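Local atomic coordinates of WbmS, polysaccharide deacetylase involved in O-antigen biosynthesis (Bordetella bronchiseptica, PDB entry 3HFT), a protein that probably removes acetyl groups from a polysaccharide during O-antigen biosynthesis as a zinc-dependent deacetylase. Residues I45-D50 against R125-V130; D55-I60 against A67-T72. All coordinates share one frame; numbering follows the deposited sequence.

Interaction 1. Residues I45-D50 against R125-V130; sequences IDWAAD and RSHSLV. With EDO (1,2-ethanediol), chain F; EDO (1,2-ethanediol), chain D.
Asp46 and His127 meet at a bound zinc ion, and the edge of the Trp47 ring packs on the face of the histidine: this is the Asp-His-His metal site of a polysaccharide deacetylase, completed by His92. Asp46 coordinates the zinc through OD1 and His127 through ND1, so the metal joins two loops that follow strands 39-44 and 123-124. The tight part of the contact is the imidazole. The six-membered ring of Trp47 stands T-shaped to it, edge to face, with centroids 4.9 Å apart and planes at 87°. Trp47 CZ3 sits over the middle of the imidazole, with His127 CE1 as its nearest atom at 3.6 Å. On the opposite face Ser128 OG lies 3.4 Å above the His127 plane, displaced toward the rim, and is itself hydrogen-bonded to Asn96. Flanked on both faces, the ring is probably restricted in its rotation. An extended first torsion (chi1 -177°) carries the His127 ring across to the other loop, where its second torsion turns ND1 to the zinc. The Asp46 carboxylate comes to the imidazole edge, OD2 lying 3.5 Å from His127 CE1. Asp46 and Trp47 fill the central positions of a type I' turn from Ile45 to Ala48, which brings both side chains to the site.

Looser is the side where two 1,2-ethanediol molecules, probably from the crystallisation liquor, have settled. One donates from its O2 to Asp46 OD2, the second oxygen of the carboxylate whose OD1 binds the zinc, at 2.6 Å. The second ethanediol lies beside the histidine loop: its O1 accepts the backbone N-H of Ser128, with N and O1 2.7 Å apart and an angle of 152° at the hydrogen.

Interaction 2. Residues D55-I60 against A67-T72; sequences DTIDLI and ATWFAT
Helix 55-60 lies alongside strand 67-71, the two running almost antiparallel at 168°, with their axes 11.2 Å apart at closest approach. The backbones come nearest at Ile60 and Ala67, whose CA atoms are 7.8 Å apart. A gap of this size is filled by side chains, here those of Thr56, Ile57 and Ile60 from the helix and of Ala67 and Trp69 from the strand.

Trp69 contributes the largest share of the buried surface, reaching from the strand until the far corner of its six-membered ring, CH2, meets the helix. Ile57 CG1 rests over one face of that ring in a CH-pi contact, 4.3 Å from the centroid and 28° off the normal. The helix backbone is close as well, Ile57 CA standing 3.8 Å from Trp69 CH2. One residue earlier, Thr56 offers its methyl rather than its hydroxyl: CG2 is anti to the backbone N and touches Trp69 CH2 at 3.8 Å. Ile60, a turn further along, divides its two branches between two strand residues. With chi1 at -55°, CG2 projects to Ala67 CB at 3.9 Å, while CG1 slides past the indole at 4.2 Å from Trp69 CZ2. At Ala67, where the side chain is a single CB, the two backbones are at their closest.

All five residues are buried, and every one of these contacts is apolar. Around them Phe43 of strand 39-44 stacks on Trp69, and Phe87 of strand 87-91 meets the same indole at an incline. The strand thus packs its helix-facing side chains on the helix that precedes it, an arrangement typical of the beta-alpha-beta crossover 39-44, 50-63, 67-71, and consistent with the distorted (beta/alpha) barrel of polysaccharide deacetylases.

How the interactions relate
Interaction 1 is a contact of partly exposed loops around a metal, interaction 2 a buried seam of helix on strand, and both draw on one beta-alpha-beta unit. Residues 45-50 lead from strand 39-44 into the helix that carries 55-60, whereas 125-130 comes from much later, and both segments of interaction 2 fall between those of interaction 1 along the chain. Their chemistry differs accordingly: metal ligation, a ring pair and polar small molecules at the strand ends, hydrocarbon and indole in the interior. The two meet directly, since Trp47 N lies 2.9 Å from Thr72 OG1, a probable hydrogen bond tying the metal loop to the end of strand 67-71.

Interaction 1. Residues I45-D50 against R125-V130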
loop_
_atom_site.group_PDB
_atom_site.type_symbol
_atom_site.label_atom_id
_atom_site.label_comp_id
_atom_site.label_asym_id
_atom_site.label_seq_id
_atom_site.Cartn_x
_atom_site.Cartn_y
_atom_site.Cartn_z
ATOM N N ILE A 45 7.536 -15.241 -8.990
ATOM C CA ILE A 45 7.957 -16.117 -10.097
ATOM C C ILE A 45 7.789 -15.418 -11.458
ATOM O O ILE A 45 8.618 -15.570 -12.332
ATOM C CB ILE A 45 7.290 -17.500 -9.956
ATOM C CG1 ILE A 45 7.824 -18.198 -8.676
ATOM C CG2 ILE A 45 7.523 -18.391 -11.228
ATOM C CD1 ILE A 45 7.173 -19.581 -8.365
ATOM N N ASP A 46 6.743 -14.610 -11.603
ATOM C CA ASP A 46 6.480 -13.822 -12.818
ATOM C C ASP A 46 6.647 -14.593 -14.126
ATOM O O ASP A 46 7.337 -14.141 -15.050
ATOM C CB ASP A 46 7.319 -12.538 -12.837
ATOM C CG ASP A 46 6.768 -11.498 -11.896
ATOM O OD1 ASP A 46 6.011 -11.904 -10.991
ATOM O OD2 ASP A 46 7.091 -10.301 -12.049
ATOM N N TRP A 47 6.000 -15.745 -14.205
ATOM C CA TRP A 47 5.941 -16.519 -15.447
ATOM C C TRP A 47 7.293 -16.949 -16.010
ATOM O O TRP A 47 7.407 -17.223 -17.196
ATOM C CB TRP A 47 5.114 -15.774 -16.526
ATOM C CG TRP A 47 3.724 -15.458 -16.025
ATOM C CD1 TRP A 47 2.644 -16.286 -16.053
ATOM C CD2 TRP A 47 3.297 -14.264 -15.350
ATOM N NE1 TRP A 47 1.575 -15.682 -15.457
ATOM C CE2 TRP A 47 1.938 -14.442 -15.015
ATOM C CE3 TRP A 47 3.933 -13.066 -14.985
ATOM C CZ2 TRP A 47 1.192 -13.469 -14.349
ATOM C CZ3 TRP A 47 3.184 -12.092 -14.323
ATOM C CH2 TRP A 47 1.831 -12.306 -14.018
ATOM N N ALA A 48 8.315 -17.042 -15.168
ATOM C CA ALA A 48 9.626 -17.523 -15.623
ATOM C C ALA A 48 9.557 -18.916 -16.250
ATOM O O ALA A 48 8.842 -19.805 -15.788
ATOM C CB ALA A 48 10.602 -17.533 -14.450
ATOM N N ALA A 49 10.334 -19.121 -17.302
ATOM C CA ALA A 49 10.474 -20.421 -17.887
ATOM C C ALA A 49 11.022 -21.355 -16.801
ATOM O O ALA A 49 11.713 -20.923 -15.897
ATOM C CB ALA A 49 11.470 -20.356 -19.079
ATOM N N ASP A 50 10.745 -22.646 -16.926
ATOM C CA ASP A 50 11.207 -23.635 -15.969
ATOM C C ASP A 50 12.715 -23.629 -15.727
ATOM O O ASP A 50 13.141 -23.795 -14.590
ATOM C CB ASP A 50 10.763 -25.035 -16.406
ATOM C CG ASP A 50 9.294 -25.314 -16.119
ATOM O OD1 ASP A 50 8.584 -24.502 -15.494
ATOM O OD2 ASP A 50 8.830 -26.386 -16.522
ATOM N N ARG A 125 1.115 -12.099 -2.647
ATOM C CA ARG A 125 1.577 -10.804 -3.133
ATOM C C ARG A 125 0.991 -10.688 -4.518
ATOM O O ARG A 125 1.040 -11.660 -5.289
ATOM C CB ARG A 125 3.093 -10.676 -3.205
ATOM C CG ARG A 125 3.525 -9.278 -3.654
ATOM C CD ARG A 125 5.016 -9.221 -3.700
ATOM N NE ARG A 125 5.623 -9.207 -2.381
ATOM C CZ ARG A 125 6.754 -9.838 -2.064
ATOM N NH1 ARG A 125 7.361 -10.640 -2.928
ATOM N NH2 ARG A 125 7.256 -9.703 -0.847
ATOM N N SER A 126 0.390 -9.531 -4.809
ATOM C CA SER A 126 -0.240 -9.296 -6.112
ATOM C C SER A 126 0.775 -8.881 -7.153
ATOM O O SER A 126 1.667 -8.085 -6.873
ATOM C CB SER A 126 -1.295 -8.202 -6.024
ATOM O OG SER A 126 -2.337 -8.563 -5.134
ATOM N N HIS A 127 0.630 -9.409 -8.377
ATOM C CA HIS A 127 1.442 -8.949 -9.474
ATOM C C HIS A 127 1.164 -7.463 -9.630
ATOM O O HIS A 127 0.001 -7.027 -9.536
ATOM C CB HIS A 127 1.151 -9.663 -10.789
ATOM C CG HIS A 127 2.066 -9.216 -11.881
ATOM N ND1 HIS A 127 3.435 -9.340 -11.776
ATOM C CD2 HIS A 127 1.826 -8.584 -13.056
ATOM C CE1 HIS A 127 3.998 -8.846 -12.869
ATOM N NE2 HIS A 127 3.045 -8.367 -13.652
ATOM N N SER A 128 2.238 -6.690 -9.784
ATOM C CA SER A 128 2.169 -5.215 -9.866
ATOM C C SER A 128 1.575 -4.543 -8.618
ATOM O O SER A 128 1.168 -3.380 -8.666
ATOM C CB SER A 128 1.453 -4.762 -11.133
ATOM O OG SER A 128 2.247 -5.180 -12.249
ATOM N N LEU A 129 1.526 -5.297 -7.521
ATOM C CA LEU A 129 1.085 -4.779 -6.226
ATOM C C LEU A 129 -0.305 -4.197 -6.309
ATOM O O LEU A 129 -0.632 -3.188 -5.669
ATOM C CB LEU A 129 2.127 -3.766 -5.699
ATOM C CG LEU A 129 3.555 -4.317 -5.531
ATOM C CD1 LEU A 129 4.490 -3.304 -4.852
ATOM C CD2 LEU A 129 3.564 -5.639 -4.748
ATOM N N VAL A 130 -1.148 -4.849 -7.113
ATOM C CA VAL A 130 -2.532 -4.447 -7.214
ATOM C C VAL A 130 -3.237 -4.808 -5.902
ATOM O O VAL A 130 -3.258 -5.973 -5.478
ATOM C CB VAL A 130 -3.285 -5.106 -8.415
ATOM C CG1 VAL A 130 -4.757 -4.599 -8.431
ATOM C CG2 VAL A 130 -2.598 -4.859 -9.774
HETATM C C1 EDO F . 5.339 -7.026 -8.196
HETATM O O1 EDO F . 4.837 -7.192 -9.539
HETATM C C2 EDO F . 6.738 -7.640 -8.140
HETATM O O2 EDO F . 6.787 -8.936 -8.812
HETATM C C1 EDO D . 10.160 -7.462 -14.246
HETATM O O1 EDO D . 11.190 -6.653 -13.673
HETATM C C2 EDO D . 10.208 -8.868 -13.640
HETATM O O2 EDO D . 8.929 -9.518 -13.741
#

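Interaction 2. Residues D55-I60 against A67-T72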
loop_
_atom_site.group_PDB
_atom_site.type_symbol
_atom_site.label_atom_id
_atom_site.label_comp_id
_atom_site.label_asym_id
_atom_site.label_seq_id
_atom_site.Cartn_x
_atom_site.Cartn_y
_atom_site.Cartn_z
ATOM N N ASP A 55 16.938 -22.610 -11.798
ATOM C CA ASP A 55 18.219 -22.032 -11.415
ATOM C C ASP A 55 18.102 -21.284 -10.107
ATOM O O ASP A 55 18.987 -21.373 -9.244
ATOM C CB ASP A 55 18.712 -21.083 -12.515
ATOM C CG ASP A 55 19.877 -20.193 -12.050
ATOM O OD1 ASP A 55 21.015 -20.678 -12.021
ATOM O OD2 ASP A 55 19.652 -19.023 -11.707
ATOM N N THR A 56 17.006 -20.536 -9.942
ATOM C CA THR A 56 16.795 -19.826 -8.689
ATOM C C THR A 56 16.584 -20.808 -7.539
ATOM O O THR A 56 17.185 -20.648 -6.496
ATOM C CB THR A 56 15.648 -18.816 -8.772
ATOM O OG1 THR A 56 15.899 -17.872 -9.818
ATOM C CG2 THR A 56 15.560 -18.033 -7.464
ATOM N N ILE A 57 15.713 -21.800 -7.714
ATOM C CA ILE A 57 15.530 -22.872 -6.709
ATOM C C ILE A 57 16.873 -23.510 -6.312
ATOM O O ILE A 57 17.173 -23.678 -5.126
ATOM C CB ILE A 57 14.553 -23.976 -7.222
ATOM C CG1 ILE A 57 13.113 -23.446 -7.292
ATOM C CG2 ILE A 57 14.550 -25.200 -6.293
ATOM C CD1 ILE A 57 12.160 -24.339 -8.053
ATOM N N ASP A 58 17.688 -23.860 -7.299
ATOM C CA ASP A 58 18.991 -24.479 -7.011
ATOM C C ASP A 58 19.906 -23.596 -6.160
ATOM O O ASP A 58 20.558 -24.064 -5.234
ATOM C CB ASP A 58 19.692 -24.854 -8.303
ATOM C CG ASP A 58 19.003 -25.993 -9.037
ATOM O OD1 ASP A 58 18.213 -26.748 -8.415
ATOM O OD2 ASP A 58 19.258 -26.107 -10.251
ATOM N N LEU A 59 19.896 -22.304 -6.436
ATOM C CA LEU A 59 20.703 -21.348 -5.711
ATOM C C LEU A 59 20.286 -21.254 -4.236
ATOM O O LEU A 59 21.132 -21.317 -3.325
ATOM C CB LEU A 59 20.585 -19.999 -6.427
ATOM C CG LEU A 59 21.779 -19.072 -6.464
ATOM C CD1 LEU A 59 22.993 -19.802 -6.996
ATOM C CD2 LEU A 59 21.472 -17.836 -7.326
ATOM N N ILE A 60 18.981 -21.162 -3.981
ATOM C CA ILE A 60 18.471 -21.116 -2.596
ATOM C C ILE A 60 18.624 -22.468 -1.866
ATOM O O ILE A 60 19.060 -22.507 -0.708
ATOM C CB ILE A 60 17.019 -20.617 -2.564
ATOM C CG1 ILE A 60 16.915 -19.266 -3.277
ATOM C CG2 ILE A 60 16.513 -20.469 -1.124
ATOM C CD1 ILE A 60 17.970 -18.203 -2.805
ATOM N N ALA A 67 12.605 -19.829 2.350
ATOM C CA ALA A 67 12.201 -18.851 1.362
ATOM C C ALA A 67 10.712 -19.020 1.056
ATOM O O ALA A 67 10.135 -20.077 1.309
ATOM C CB ALA A 67 13.071 -18.952 0.079
ATOM N N THR A 68 10.089 -17.958 0.561
ATOM C CA THR A 68 8.676 -17.988 0.194
ATOM C C THR A 68 8.572 -17.664 -1.296
ATOM O O THR A 68 9.240 -16.760 -1.771
ATOM C CB THR A 68 7.898 -16.981 1.003
ATOM O OG1 THR A 68 8.162 -17.206 2.395
ATOM C CG2 THR A 68 6.407 -17.102 0.713
ATOM N N TRP A 69 7.720 -18.394 -2.016
ATOM C CA TRP A 69 7.666 -18.325 -3.492
ATOM C C TRP A 69 6.257 -18.004 -3.893
ATOM O O TRP A 69 5.330 -18.740 -3.519
ATOM C CB TRP A 69 8.071 -19.693 -4.108
ATOM C CG TRP A 69 9.450 -20.140 -3.673
ATOM C CD1 TRP A 69 9.783 -20.655 -2.466
ATOM C CD2 TRP A 69 10.677 -20.028 -4.408
ATOM N NE1 TRP A 69 11.114 -20.932 -2.412
ATOM C CE2 TRP A 69 11.696 -20.546 -3.589
ATOM C CE3 TRP A 69 10.999 -19.607 -5.699
ATOM C CZ2 TRP A 69 13.031 -20.583 -3.983
ATOM C CZ3 TRP A 69 12.333 -19.642 -6.101
ATOM C CH2 TRP A 69 13.330 -20.151 -5.245
ATOM N N PHE A 70 6.069 -16.930 -4.648
ATOM C CA PHE A 70 4.717 -16.555 -5.066
ATOM C C PHE A 70 4.454 -17.015 -6.504
ATOM O O PHE A 70 5.070 -16.523 -7.440
ATOM C CB PHE A 70 4.490 -15.064 -4.862
ATOM C CG PHE A 70 4.522 -14.651 -3.432
ATOM C CD1 PHE A 70 3.469 -14.968 -2.570
ATOM C CD2 PHE A 70 5.570 -13.902 -2.937
ATOM C CE1 PHE A 70 3.507 -14.566 -1.272
ATOM C CE2 PHE A 70 5.579 -13.503 -1.627
ATOM C CZ PHE A 70 4.559 -13.852 -0.794
ATOM N N ALA A 71 3.552 -17.994 -6.648
ATOM C CA ALA A 71 3.339 -18.665 -7.944
ATOM C C ALA A 71 2.404 -17.906 -8.871
ATOM O O ALA A 71 1.342 -17.397 -8.452
ATOM C CB ALA A 71 2.785 -20.097 -7.716
ATOM N N THR A 72 2.797 -17.844 -10.135
ATOM C CA THR A 72 2.024 -17.185 -11.173
ATOM C C THR A 72 1.266 -18.163 -12.056
ATOM O O THR A 72 0.235 -17.832 -12.618
ATOM C CB THR A 72 2.936 -16.333 -12.094
ATOM O OG1 THR A 72 4.135 -17.062 -12.424
ATOM C CG2 THR A 72 3.308 -15.010 -11.426
#